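Local coordinates for GCN5-related N-acetyltransferase:Aminotransferase, class-II (Rhodopseudomonas palustris, PDB 2FIW), which binds acetyl coenzyme A and, as a GCN5-related N-acetyltransferase, probably transfers its acetyl group to the amine of an acceptor that is not identified, at residues A[23-28]-A[47-52]; A[60-65]-A[85-90]; A[121-124]-A[130-133]. All coordinates share one frame; numbering follows the deposited sequence. Where two conformers were deposited one is given.

Contact 1 of 3, residues A[23-28]-A[47-52]; sequences AIFVAS and SAADDE. With ACO (acetyl coenzyme *a), chain C.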
loop_
_atom_site.group_PDB
_atom_site.type_symbol
_atom_site.label_atom_id
_atom_site.label_comp_id
_atom_site.label_asym_id
_atom_site.label_seq_id
_atom_site.Cartn_x
_atom_site.Cartn_y
_atom_site.Cartn_z
ATOM N N ALA A 23 4.753 -6.711 9.954
ATOM C CA ALA A 23 5.366 -5.692 10.788
ATOM C C ALA A 23 5.424 -4.293 10.159
ATOM O O ALA A 23 5.241 -3.286 10.853
ATOM C CB ALA A 23 6.745 -6.142 11.223
ATOM N N ILE A 24 5.673 -4.213 8.856
ATOM C CA ILE A 24 5.682 -2.913 8.156
ATOM C C ILE A 24 4.263 -2.349 8.100
ATOM O O ILE A 24 4.055 -1.141 8.211
ATOM C CB ILE A 24 6.253 -3.040 6.700
ATOM C CG1 ILE A 24 7.775 -3.213 6.728
ATOM C CG2 ILE A 24 5.882 -1.834 5.853
ATOM C CD1 ILE A 24 8.348 -3.853 5.460
ATOM N N PHE A 25 3.305 -3.255 7.913
ATOM C CA PHE A 25 1.893 -2.953 7.750
ATOM C C PHE A 25 1.317 -2.353 9.048
ATOM O O PHE A 25 0.722 -1.267 9.017
ATOM C CB PHE A 25 1.189 -4.246 7.319
ATOM C CG PHE A 25 -0.322 -4.217 7.384
ATOM C CD1 PHE A 25 -0.996 -4.719 8.507
ATOM C CD2 PHE A 25 -1.069 -3.798 6.286
ATOM C CE1 PHE A 25 -2.388 -4.736 8.546
ATOM C CE2 PHE A 25 -2.447 -3.800 6.308
ATOM C CZ PHE A 25 -3.125 -4.277 7.433
ATOM N N VAL A 26 1.522 -3.028 10.180
ATOM C CA VAL A 26 0.999 -2.506 11.440
ATOM C C VAL A 26 1.722 -1.230 11.881
ATOM O O VAL A 26 1.071 -0.334 12.409
ATOM C CB VAL A 26 0.888 -3.557 12.618
ATOM C CG1 VAL A 26 0.579 -4.940 12.117
ATOM C CG2 VAL A 26 2.097 -3.550 13.496
ATOM N N ALA A 27 3.041 -1.133 11.664
ATOM C CA ALA A 27 3.785 0.056 12.078
ATOM C C ALA A 27 3.414 1.271 11.238
ATOM O O ALA A 27 3.332 2.384 11.743
ATOM C CB ALA A 27 5.257 -0.203 12.025
ATOM N N SER A 28 3.187 1.044 9.948
ATOM C CA SER A 28 2.738 2.077 9.007
ATOM C C SER A 28 1.375 2.652 9.412
ATOM O O SER A 28 1.159 3.858 9.391
ATOM C CB SER A 28 2.647 1.467 7.609
ATOM O OG SER A 28 2.361 2.448 6.632
ATOM N N SER A 47 -5.411 -4.935 12.663
ATOM C CA SER A 47 -5.700 -6.251 13.199
ATOM C C SER A 47 -5.771 -7.264 12.067
ATOM O O SER A 47 -5.876 -8.454 12.324
ATOM C CB SER A 47 -7.003 -6.258 14.039
ATOM O OG SER A 47 -8.164 -6.412 13.211
ATOM N N ALA A 48 -5.719 -6.798 10.819
ATOM C CA ALA A 48 -5.747 -7.714 9.680
ATOM C C ALA A 48 -4.504 -8.617 9.630
ATOM O O ALA A 48 -4.562 -9.746 9.129
ATOM C CB ALA A 48 -5.933 -6.956 8.380
ATOM N N ALA A 49 -3.395 -8.139 10.185
ATOM C CA ALA A 49 -2.167 -8.927 10.250
ATOM C C ALA A 49 -2.184 -10.000 11.369
ATOM O O ALA A 49 -1.236 -10.797 11.493
ATOM C CB ALA A 49 -0.960 -8.001 10.389
ATOM N N ASP A 50 -3.264 -9.995 12.163
ATOM C CA ASP A 50 -3.513 -10.952 13.249
ATOM C C ASP A 50 -3.713 -12.368 12.738
ATOM O O ASP A 50 -3.110 -13.311 13.268
ATOM C CB ASP A 50 -4.761 -10.563 14.065
ATOM C CG ASP A 50 -4.495 -9.463 15.078
ATOM O OD1 ASP A 50 -3.341 -8.997 15.161
ATOM O OD2 ASP A 50 -5.457 -9.062 15.779
ATOM N N ASP A 51 -4.584 -12.530 11.745
ATOM C CA ASP A 51 -4.759 -13.820 11.094
ATOM C C ASP A 51 -3.606 -14.004 10.106
ATOM O O ASP A 51 -3.702 -13.640 8.927
ATOM C CB ASP A 51 -6.124 -13.905 10.401
ATOM C CG ASP A 51 -6.445 -15.305 9.893
ATOM O OD1 ASP A 51 -5.606 -16.231 10.040
ATOM O OD2 ASP A 51 -7.545 -15.468 9.323
ATOM N N GLU A 52 -2.516 -14.560 10.619
ATOM C CA GLU A 52 -1.248 -14.697 9.881
ATOM C C GLU A 52 -1.344 -15.428 8.545
ATOM O O GLU A 52 -0.816 -14.962 7.533
ATOM C CB GLU A 52 -0.169 -15.321 10.781
ATOM C CG GLU A 52 0.101 -14.461 12.025
ATOM C CD GLU A 52 1.276 -14.929 12.884
ATOM O OE1 GLU A 52 2.050 -15.824 12.450
ATOM O OE2 GLU A 52 1.414 -14.388 14.008
HETATM N N1A ACO C . 11.960 15.874 0.149
HETATM C C2A ACO C . 10.678 16.276 0.255
HETATM N N3A ACO C . 9.658 15.472 -0.102
HETATM C C4A ACO C . 9.867 14.207 -0.584
HETATM C C5A ACO C . 11.157 13.720 -0.719
HETATM C C6A ACO C . 12.270 14.633 -0.320
HETATM N N6A ACO C . 13.565 14.243 -0.421
HETATM N N7A ACO C . 11.071 12.464 -1.213
HETATM C C8A ACO C . 9.755 12.179 -1.374
HETATM N N9A ACO C . 9.033 13.244 -0.999
HETATM C C1B ACO C . 7.554 13.409 -0.983
HETATM C C2B ACO C . 6.866 13.210 -2.320
HETATM O O2B ACO C . 6.916 14.402 -3.106
HETATM C C3B ACO C . 5.448 12.878 -1.885
HETATM O O3B ACO C . 4.622 14.044 -1.862
HETATM P P3B ACO C . 3.011 13.966 -2.025
HETATM O O7A ACO C . 2.445 13.460 -0.704
HETATM O O8A ACO C . 2.791 12.990 -3.158
HETATM O O9A ACO C . 2.650 15.399 -2.349
HETATM C C4B ACO C . 5.576 12.298 -0.471
HETATM O O4B ACO C . 6.925 12.515 -0.054
HETATM C C5B ACO C . 5.281 10.799 -0.415
HETATM O O5B ACO C . 6.004 10.164 -1.480
HETATM P P1A ACO C . 6.885 8.834 -1.274
HETATM O O1A ACO C . 8.103 9.156 -0.433
HETATM O O2A ACO C . 7.034 8.256 -2.663
HETATM O O3A ACO C . 5.846 7.915 -0.445
HETATM P P2A ACO C . 6.177 7.230 0.953
HETATM O O4A ACO C . 6.240 8.313 1.996
HETATM O O5A ACO C . 7.355 6.321 0.746
HETATM O O6A ACO C . 4.875 6.306 1.226
HETATM C CBP ACO C . 2.477 5.962 1.800
HETATM C CCP ACO C . 3.522 6.690 0.938
HETATM C CDP ACO C . 1.118 6.584 1.502
HETATM C CEP ACO C . 2.466 4.480 1.458
HETATM C CAP ACO C . 2.812 6.078 3.307
HETATM O OAP ACO C . 2.648 7.425 3.786
HETATM C C9P ACO C . 2.136 5.098 4.261
HETATM O O9P ACO C . 2.693 3.919 4.514
HETATM N N8P ACO C . 1.055 5.425 4.840
HETATM C C7P ACO C . 0.252 4.688 5.826
HETATM C C6P ACO C . -0.466 3.461 5.263
HETATM C C5P ACO C . -1.405 3.903 4.182
HETATM O O5P ACO C . -2.112 4.892 4.325
HETATM N N4P ACO C . -1.403 3.170 3.079
HETATM C C3P ACO C . -2.204 3.425 1.898
HETATM C C2P ACO C . -3.559 2.773 2.120
HETATM S S1P ACO C . -4.247 2.673 0.510
HETATM C C ACO C . -4.088 1.070 0.082
HETATM O O ACO C . -3.240 0.365 0.619
HETATM C CH3 ACO C . -4.904 0.580 -0.838
#
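Ser28 OG is hydrogen-bonded to the carbonyl oxygen of Val90 and also lies 2.6 Å from ACO O9P of the pantetheine arm. About one turn earlier, helix 18-32 meets residues 47-52 through carbon atoms. The Phe25 ring swings out with CG anti to the backbone N (chi1 167°) and comes obliquely against two small methyls, Ala49 CB at 3.8 Å from CD1 and Ala48 CB at 4.0 Å from CZ. Val26 extends the patch, its CG1 reaching Ala49 CB at 3.8 Å. That one methyl therefore touches both helix residues. In the GNAT fold the helical region after the first strand lies against the sheet, and here the 3-10 turn that holds Ala48, between helices 39-46 and 52-60, is laid on helix 18-32; Asp51 then takes the N-cap position of helix 52-60. Beyond the two segments the Phe25 ring also meets Tyr89 edge-to-face and touches Phe55 and Phe76. Replacing Phe25 with an alanine would probably open a gap beneath Ala48 and Ala49 and deprive Tyr89 of the ring that packs against it.

Contact 2 of 3, residues A[60-65]-A[85-90]; sequences SGQLTL and IDMLYV. With ACO (acetyl coenzyme *a), chain C.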
loop_
_atom_site.group_PDB
_atom_site.type_symbol
_atom_site.label_atom_id
_atom_site.label_comp_id
_atom_site.label_asym_id
_atom_site.label_seq_id
_atom_site.Cartn_x
_atom_site.Cartn_y
_atom_site.Cartn_z
ATOM N N SER A 60 0.494 -13.548 -1.022
ATOM C CA SER A 60 1.096 -14.562 -1.883
ATOM C C SER A 60 0.252 -14.861 -3.118
ATOM O O SER A 60 0.767 -15.329 -4.128
ATOM C CB SER A 60 1.380 -15.852 -1.090
ATOM O OG SER A 60 0.176 -16.563 -0.830
ATOM N N GLY A 61 -1.039 -14.564 -3.033
ATOM C CA GLY A 61 -1.970 -14.821 -4.126
ATOM C C GLY A 61 -2.203 -13.590 -4.984
ATOM O O GLY A 61 -2.993 -13.624 -5.935
ATOM N N GLN A 62 -1.510 -12.501 -4.638
ATOM C CA GLN A 62 -1.503 -11.271 -5.429
ATOM C C GLN A 62 -0.100 -11.023 -5.997
ATOM O O GLN A 62 0.808 -11.842 -5.819
ATOM C CB GLN A 62 -1.983 -10.106 -4.568
ATOM C CG GLN A 62 -3.505 -10.124 -4.331
ATOM C CD GLN A 62 -3.983 -9.168 -3.230
ATOM O OE1 GLN A 62 -3.256 -8.258 -2.792
ATOM N NE2 GLN A 62 -5.207 -9.388 -2.765
ATOM N N LEU A 63 0.082 -9.922 -6.710
ATOM C CA LEU A 63 1.434 -9.545 -7.141
ATOM C C LEU A 63 2.009 -8.531 -6.157
ATOM O O LEU A 63 1.673 -7.352 -6.199
ATOM C CB LEU A 63 1.461 -9.029 -8.590
ATOM C CG LEU A 63 0.818 -9.854 -9.719
ATOM C CD1 LEU A 63 1.159 -9.210 -11.063
ATOM C CD2 LEU A 63 1.265 -11.325 -9.727
ATOM N N THR A 64 2.866 -9.024 -5.268
ATOM C CA THR A 64 3.337 -8.278 -4.106
ATOM C C THR A 64 4.841 -8.058 -4.184
ATOM O O THR A 64 5.618 -9.005 -4.284
ATOM C CB THR A 64 2.964 -9.016 -2.760
ATOM O OG1 THR A 64 1.574 -9.319 -2.763
ATOM C CG2 THR A 64 3.277 -8.157 -1.534
ATOM N N LEU A 65 5.230 -6.792 -4.132
ATOM C CA LEU A 65 6.622 -6.393 -4.226
ATOM C C LEU A 65 7.069 -5.812 -2.901
ATOM O O LEU A 65 6.292 -5.135 -2.231
ATOM C CB LEU A 65 6.803 -5.349 -5.345
ATOM C CG LEU A 65 6.685 -5.796 -6.819
ATOM C CD1 LEU A 65 6.474 -4.599 -7.760
ATOM C CD2 LEU A 65 7.927 -6.610 -7.213
ATOM N N ILE A 85 -4.819 -1.649 -7.084
ATOM C CA ILE A 85 -3.793 -1.433 -6.078
ATOM C C ILE A 85 -4.408 -1.790 -4.743
ATOM O O ILE A 85 -5.152 -1.004 -4.165
ATOM C CB ILE A 85 -3.259 0.012 -6.067
ATOM C CG1 ILE A 85 -2.577 0.329 -7.407
ATOM C CG2 ILE A 85 -2.321 0.239 -4.864
ATOM C CD1 ILE A 85 -1.760 1.583 -7.385
ATOM N N ASP A 86 -4.095 -2.990 -4.269
ATOM C CA ASP A 86 -4.704 -3.538 -3.069
ATOM C C ASP A 86 -4.044 -3.036 -1.783
ATOM O O ASP A 86 -4.719 -2.835 -0.780
ATOM C CB ASP A 86 -4.671 -5.065 -3.120
ATOM C CG ASP A 86 -5.554 -5.706 -2.061
ATOM O OD1 ASP A 86 -6.745 -5.342 -1.973
ATOM O OD2 ASP A 86 -5.063 -6.578 -1.318
HETATM N N MSE A 87 -2.729 -2.838 -1.823
HETATM C CA MSE A 87 -1.940 -2.501 -0.646
HETATM C C MSE A 87 -0.728 -1.661 -1.000
HETATM O O MSE A 87 -0.090 -1.881 -2.038
HETATM C CB MSE A 87 -1.490 -3.773 0.073
HETATM C CG MSE A 87 -2.647 -4.627 0.549
HETATM SE SE MSE A 87 -2.103 -6.101 1.629
HETATM C CE MSE A 87 -1.301 -7.099 0.326
ATOM N N LEU A 88 -0.438 -0.695 -0.128
ATOM C CA LEU A 88 0.730 0.177 -0.206
ATOM C C LEU A 88 1.072 0.583 1.214
ATOM O O LEU A 88 0.310 1.317 1.837
ATOM C CB LEU A 88 0.421 1.441 -1.008
ATOM C CG LEU A 88 1.565 2.171 -1.736
ATOM C CD1 LEU A 88 1.326 3.678 -1.794
ATOM C CD2 LEU A 88 2.994 1.871 -1.273
ATOM N N TYR A 89 2.192 0.096 1.735
ATOM C CA TYR A 89 2.592 0.363 3.123
ATOM C C TYR A 89 4.104 0.536 3.205
ATOM O O TYR A 89 4.867 -0.392 2.938
ATOM C CB TYR A 89 2.098 -0.747 4.081
ATOM C CG TYR A 89 0.601 -0.855 4.095
ATOM C CD1 TYR A 89 -0.163 -0.079 4.974
ATOM C CD2 TYR A 89 -0.068 -1.698 3.198
ATOM C CE1 TYR A 89 -1.565 -0.142 4.968
ATOM C CE2 TYR A 89 -1.469 -1.775 3.175
ATOM C CZ TYR A 89 -2.213 -0.997 4.069
ATOM O OH TYR A 89 -3.599 -1.049 4.060
ATOM N N VAL A 90 4.526 1.742 3.543
ATOM C CA VAL A 90 5.931 2.053 3.784
ATOM C C VAL A 90 6.141 2.153 5.285
ATOM O O VAL A 90 5.304 2.719 5.980
ATOM C CB VAL A 90 6.328 3.387 3.092
ATOM C CG1 VAL A 90 7.831 3.750 3.361
ATOM C CG2 VAL A 90 6.027 3.299 1.584
HETATM N N1A ACO C . 11.960 15.874 0.149
HETATM C C2A ACO C . 10.678 16.276 0.255
HETATM N N3A ACO C . 9.658 15.472 -0.102
HETATM C C4A ACO C . 9.867 14.207 -0.584
HETATM C C5A ACO C . 11.157 13.720 -0.719
HETATM C C6A ACO C . 12.270 14.633 -0.320
HETATM N N6A ACO C . 13.565 14.243 -0.421
HETATM N N7A ACO C . 11.071 12.464 -1.213
HETATM C C8A ACO C . 9.755 12.179 -1.374
HETATM N N9A ACO C . 9.033 13.244 -0.999
HETATM C C1B ACO C . 7.554 13.409 -0.983
HETATM C C2B ACO C . 6.866 13.210 -2.320
HETATM O O2B ACO C . 6.916 14.402 -3.106
HETATM C C3B ACO C . 5.448 12.878 -1.885
HETATM O O3B ACO C . 4.622 14.044 -1.862
HETATM P P3B ACO C . 3.011 13.966 -2.025
HETATM O O7A ACO C . 2.445 13.460 -0.704
HETATM O O8A ACO C . 2.791 12.990 -3.158
HETATM O O9A ACO C . 2.650 15.399 -2.349
HETATM C C4B ACO C . 5.576 12.298 -0.471
HETATM O O4B ACO C . 6.925 12.515 -0.054
HETATM C C5B ACO C . 5.281 10.799 -0.415
HETATM O O5B ACO C . 6.004 10.164 -1.480
HETATM P P1A ACO C . 6.885 8.834 -1.274
HETATM O O1A ACO C . 8.103 9.156 -0.433
HETATM O O2A ACO C . 7.034 8.256 -2.663
HETATM O O3A ACO C . 5.846 7.915 -0.445
HETATM P P2A ACO C . 6.177 7.230 0.953
HETATM O O4A ACO C . 6.240 8.313 1.996
HETATM O O5A ACO C . 7.355 6.321 0.746
HETATM O O6A ACO C . 4.875 6.306 1.226
HETATM C CBP ACO C . 2.477 5.962 1.800
HETATM C CCP ACO C . 3.522 6.690 0.938
HETATM C CDP ACO C . 1.118 6.584 1.502
HETATM C CEP ACO C . 2.466 4.480 1.458
HETATM C CAP ACO C . 2.812 6.078 3.307
HETATM O OAP ACO C . 2.648 7.425 3.786
HETATM C C9P ACO C . 2.136 5.098 4.261
HETATM O O9P ACO C . 2.693 3.919 4.514
HETATM N N8P ACO C . 1.055 5.425 4.840
HETATM C C7P ACO C . 0.252 4.688 5.826
HETATM C C6P ACO C . -0.466 3.461 5.263
HETATM C C5P ACO C . -1.405 3.903 4.182
HETATM O O5P ACO C . -2.112 4.892 4.325
HETATM N N4P ACO C . -1.403 3.170 3.079
HETATM C C3P ACO C . -2.204 3.425 1.898
HETATM C C2P ACO C . -3.559 2.773 2.120
HETATM S S1P ACO C . -4.247 2.673 0.510
HETATM C C ACO C . -4.088 1.070 0.082
HETATM O O ACO C . -3.240 0.365 0.619
HETATM C CH3 ACO C . -4.904 0.580 -0.838
#
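Side-chain torsions bring Gln62 and Asp86 together across the width of an intervening strand. Gln62 places CG anti to its carbonyl carbon (chi1 -75°) and runs extended from there, while Asp86, with CG anti to the backbone N, brings its carboxylate to meet it. The two chains cross at about a right angle, and the amide and carboxylate planes are 84° apart, with Asp86 OD2 3.4 Å from Gln62 CD. The firmer partner of OD2 is Arg58, whose NE forms a salt bridge with it. Selenomethionine Met87 also directs its side chain to this side, its methyl lying near the Gln62 amide. Asp86 and Met87 together face Ser78 in a classic beta bulge, a feature familiar from the fourth strand of GNAT folds. Just past the bulge the backbone serves the cofactor. Leu88 N gives a weak bond to the thioester oxygen ACO O at 3.1 Å, which would be expected to polarise that carbonyl slightly; ACO N4P donates to Leu88 O at 2.8 Å; and Val90 N donates to ACO O9P at 3.0 Å in a fairly straight bond (160°). Carbon contacts add to this grip: Leu88 CD1 lies 3.5 Å from ACO CEP, and the Tyr89 ring comes obliquely to ACO C6P, 3.6 Å from CD1. Strand 72-80 runs between strands 63-69 and 84-90 and pairs with both, helix 52-60 supplies Arg58, and helices 99-112 and 128-132 pack on Leu88.

Contact 3 of 3, residues A[121-124]-A[130-133]; sequences VDAS and FFAK. With ACO (acetyl coenzyme *a), chain C.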
loop_
_atom_site.group_PDB
_atom_site.type_symbol
_atom_site.label_atom_id
_atom_site.label_comp_id
_atom_site.label_asym_id
_atom_site.label_seq_id
_atom_site.Cartn_x
_atom_site.Cartn_y
_atom_site.Cartn_z
ATOM N N VAL A 121 -7.577 2.218 -6.998
ATOM C CA VAL A 121 -7.177 2.081 -5.601
ATOM C C VAL A 121 -8.299 2.637 -4.728
ATOM O O VAL A 121 -8.929 3.611 -5.094
ATOM C CB VAL A 121 -5.799 2.784 -5.296
ATOM C CG1 VAL A 121 -5.845 4.308 -5.520
ATOM C CG2 VAL A 121 -5.315 2.474 -3.891
ATOM N N ASP A 122 -8.570 1.976 -3.602
ATOM C CA ASP A 122 -9.411 2.530 -2.547
ATOM C C ASP A 122 -8.477 3.155 -1.511
ATOM O O ASP A 122 -8.035 2.483 -0.570
ATOM C CB ASP A 122 -10.267 1.432 -1.902
ATOM C CG ASP A 122 -11.395 0.950 -2.807
ATOM O OD1 ASP A 122 -11.869 1.726 -3.662
ATOM O OD2 ASP A 122 -11.818 -0.218 -2.656
ATOM N N ALA A 123 -8.179 4.442 -1.698
ATOM C CA ALA A 123 -7.115 5.106 -0.952
ATOM C C ALA A 123 -7.591 5.531 0.417
ATOM O O ALA A 123 -8.662 6.110 0.536
ATOM C CB ALA A 123 -6.603 6.324 -1.730
ATOM N N SER A 124 -6.793 5.241 1.441
ATOM C CA SER A 124 -7.008 5.782 2.781
ATOM C C SER A 124 -6.852 7.307 2.764
ATOM O O SER A 124 -6.180 7.851 1.893
ATOM C CB SER A 124 -6.028 5.158 3.765
ATOM O OG SER A 124 -4.689 5.514 3.451
ATOM N N PHE A 130 -1.122 11.783 -1.782
ATOM C CA PHE A 130 -0.118 10.962 -2.441
ATOM C C PHE A 130 -0.582 10.446 -3.781
ATOM O O PHE A 130 0.116 10.640 -4.773
ATOM C CB PHE A 130 0.299 9.760 -1.580
ATOM C CG PHE A 130 1.178 8.759 -2.324
ATOM C CD1 PHE A 130 2.575 8.899 -2.331
ATOM C CD2 PHE A 130 0.618 7.711 -3.029
ATOM C CE1 PHE A 130 3.386 8.010 -3.022
ATOM C CE2 PHE A 130 1.421 6.811 -3.731
ATOM C CZ PHE A 130 2.813 6.965 -3.722
ATOM N N PHE A 131 -1.742 9.775 -3.814
ATOM C CA PHE A 131 -2.252 9.196 -5.066
ATOM C C PHE A 131 -2.662 10.246 -6.078
ATOM O O PHE A 131 -2.441 10.058 -7.279
ATOM C CB PHE A 131 -3.396 8.193 -4.835
ATOM C CG PHE A 131 -2.933 6.832 -4.355
ATOM C CD1 PHE A 131 -2.372 5.918 -5.242
ATOM C CD2 PHE A 131 -3.053 6.471 -3.009
ATOM C CE1 PHE A 131 -1.937 4.653 -4.792
ATOM C CE2 PHE A 131 -2.626 5.217 -2.550
ATOM C CZ PHE A 131 -2.067 4.305 -3.440
ATOM N N ALA A 132 -3.258 11.342 -5.600
ATOM C CA ALA A 132 -3.709 12.423 -6.477
ATOM C C ALA A 132 -2.545 13.064 -7.248
ATOM O O ALA A 132 -2.697 13.386 -8.417
ATOM C CB ALA A 132 -4.480 13.474 -5.686
ATOM N N LYS A 133 -1.388 13.218 -6.589
ATOM C CA LYS A 133 -0.179 13.764 -7.223
ATOM C C LYS A 133 0.413 12.846 -8.316
ATOM O O LYS A 133 1.351 13.243 -9.023
ATOM C CB LYS A 133 0.926 14.046 -6.186
ATOM C CG LYS A 133 0.563 14.917 -4.986
ATOM C CD LYS A 133 0.568 16.397 -5.323
ATOM C CE LYS A 133 1.255 17.224 -4.240
ATOM N NZ LYS A 133 0.601 17.173 -2.894
HETATM N N1A ACO C . 11.960 15.874 0.149
HETATM C C2A ACO C . 10.678 16.276 0.255
HETATM N N3A ACO C . 9.658 15.472 -0.102
HETATM C C4A ACO C . 9.867 14.207 -0.584
HETATM C C5A ACO C . 11.157 13.720 -0.719
HETATM C C6A ACO C . 12.270 14.633 -0.320
HETATM N N6A ACO C . 13.565 14.243 -0.421
HETATM N N7A ACO C . 11.071 12.464 -1.213
HETATM C C8A ACO C . 9.755 12.179 -1.374
HETATM N N9A ACO C . 9.033 13.244 -0.999
HETATM C C1B ACO C . 7.554 13.409 -0.983
HETATM C C2B ACO C . 6.866 13.210 -2.320
HETATM O O2B ACO C . 6.916 14.402 -3.106
HETATM C C3B ACO C . 5.448 12.878 -1.885
HETATM O O3B ACO C . 4.622 14.044 -1.862
HETATM P P3B ACO C . 3.011 13.966 -2.025
HETATM O O7A ACO C . 2.445 13.460 -0.704
HETATM O O8A ACO C . 2.791 12.990 -3.158
HETATM O O9A ACO C . 2.650 15.399 -2.349
HETATM C C4B ACO C . 5.576 12.298 -0.471
HETATM O O4B ACO C . 6.925 12.515 -0.054
HETATM C C5B ACO C . 5.281 10.799 -0.415
HETATM O O5B ACO C . 6.004 10.164 -1.480
HETATM P P1A ACO C . 6.885 8.834 -1.274
HETATM O O1A ACO C . 8.103 9.156 -0.433
HETATM O O2A ACO C . 7.034 8.256 -2.663
HETATM O O3A ACO C . 5.846 7.915 -0.445
HETATM P P2A ACO C . 6.177 7.230 0.953
HETATM O O4A ACO C . 6.240 8.313 1.996
HETATM O O5A ACO C . 7.355 6.321 0.746
HETATM O O6A ACO C . 4.875 6.306 1.226
HETATM C CBP ACO C . 2.477 5.962 1.800
HETATM C CCP ACO C . 3.522 6.690 0.938
HETATM C CDP ACO C . 1.118 6.584 1.502
HETATM C CEP ACO C . 2.466 4.480 1.458
HETATM C CAP ACO C . 2.812 6.078 3.307
HETATM O OAP ACO C . 2.648 7.425 3.786
HETATM C C9P ACO C . 2.136 5.098 4.261
HETATM O O9P ACO C . 2.693 3.919 4.514
HETATM N N8P ACO C . 1.055 5.425 4.840
HETATM C C7P ACO C . 0.252 4.688 5.826
HETATM C C6P ACO C . -0.466 3.461 5.263
HETATM C C5P ACO C . -1.405 3.903 4.182
HETATM O O5P ACO C . -2.112 4.892 4.325
HETATM N N4P ACO C . -1.403 3.170 3.079
HETATM C C3P ACO C . -2.204 3.425 1.898
HETATM C C2P ACO C . -3.559 2.773 2.120
HETATM S S1P ACO C . -4.247 2.673 0.510
HETATM C C ACO C . -4.088 1.070 0.082
HETATM O O ACO C . -3.240 0.365 0.619
HETATM C CH3 ACO C . -4.904 0.580 -0.838
#
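Phe131, Val121 and Ala123 make the whole of this buried contact, a ring from the helix set against two small side chains of the strand. The side chains of Val121 and Phe131 come from opposite directions, and Val121 lays both methyls over one face of the ring. Val121 CG1 forms a CH-pi contact, 3.9 Å from the Phe131 ring centroid and 14° off its normal; Val121 CG2 is 3.8 Å from Phe131 CZ. The rotation of Val121 (chi1 63°), with CG2 anti to the backbone N, also puts CG2 3.6 Å from the acetyl methyl ACO CH3. Ala123 CB meets the Phe131 ring obliquely, 3.8 Å from Phe131 CD2. The other face of Phe131 is taken by Phe130 CD2, which stands over its centre, and the Phe130 ring turns a face to ACO CCP. Ser124 OG lies 2.8 Å from ACO O5P, with Asn126 OD1 as a competing acceptor for its one proton, and Lys133 NZ donates to the phosphate oxygen ACO O9A at 2.8 Å while forming a salt bridge with Glu129. A strand leading through a short loop into a helix that flanks acetyl-CoA is the beta5-alpha4 element of the GNAT fold.

In the fold
Followed from the N terminus, the three contacts close one after another, and none nests in or crosses another. Contact 1 closes a largely helical loop beside the sheet, joining helix 18-32 to the turn before helix 52-60. Contact 2 follows, closing a loop made mostly of strand that carries the chain through 72-80 to strand 84-90. Contact 3 is the tightest loop, from strand 118-123 into helix 128-132. Strand 84-90 is the common element: Tyr89 and Val90 meet contact 1, whereas Ile85 and Leu88 pack on contact 3. Contacts 1 and 3 do not touch, their centres about 20 Å apart, yet all three reach acetyl coenzyme A.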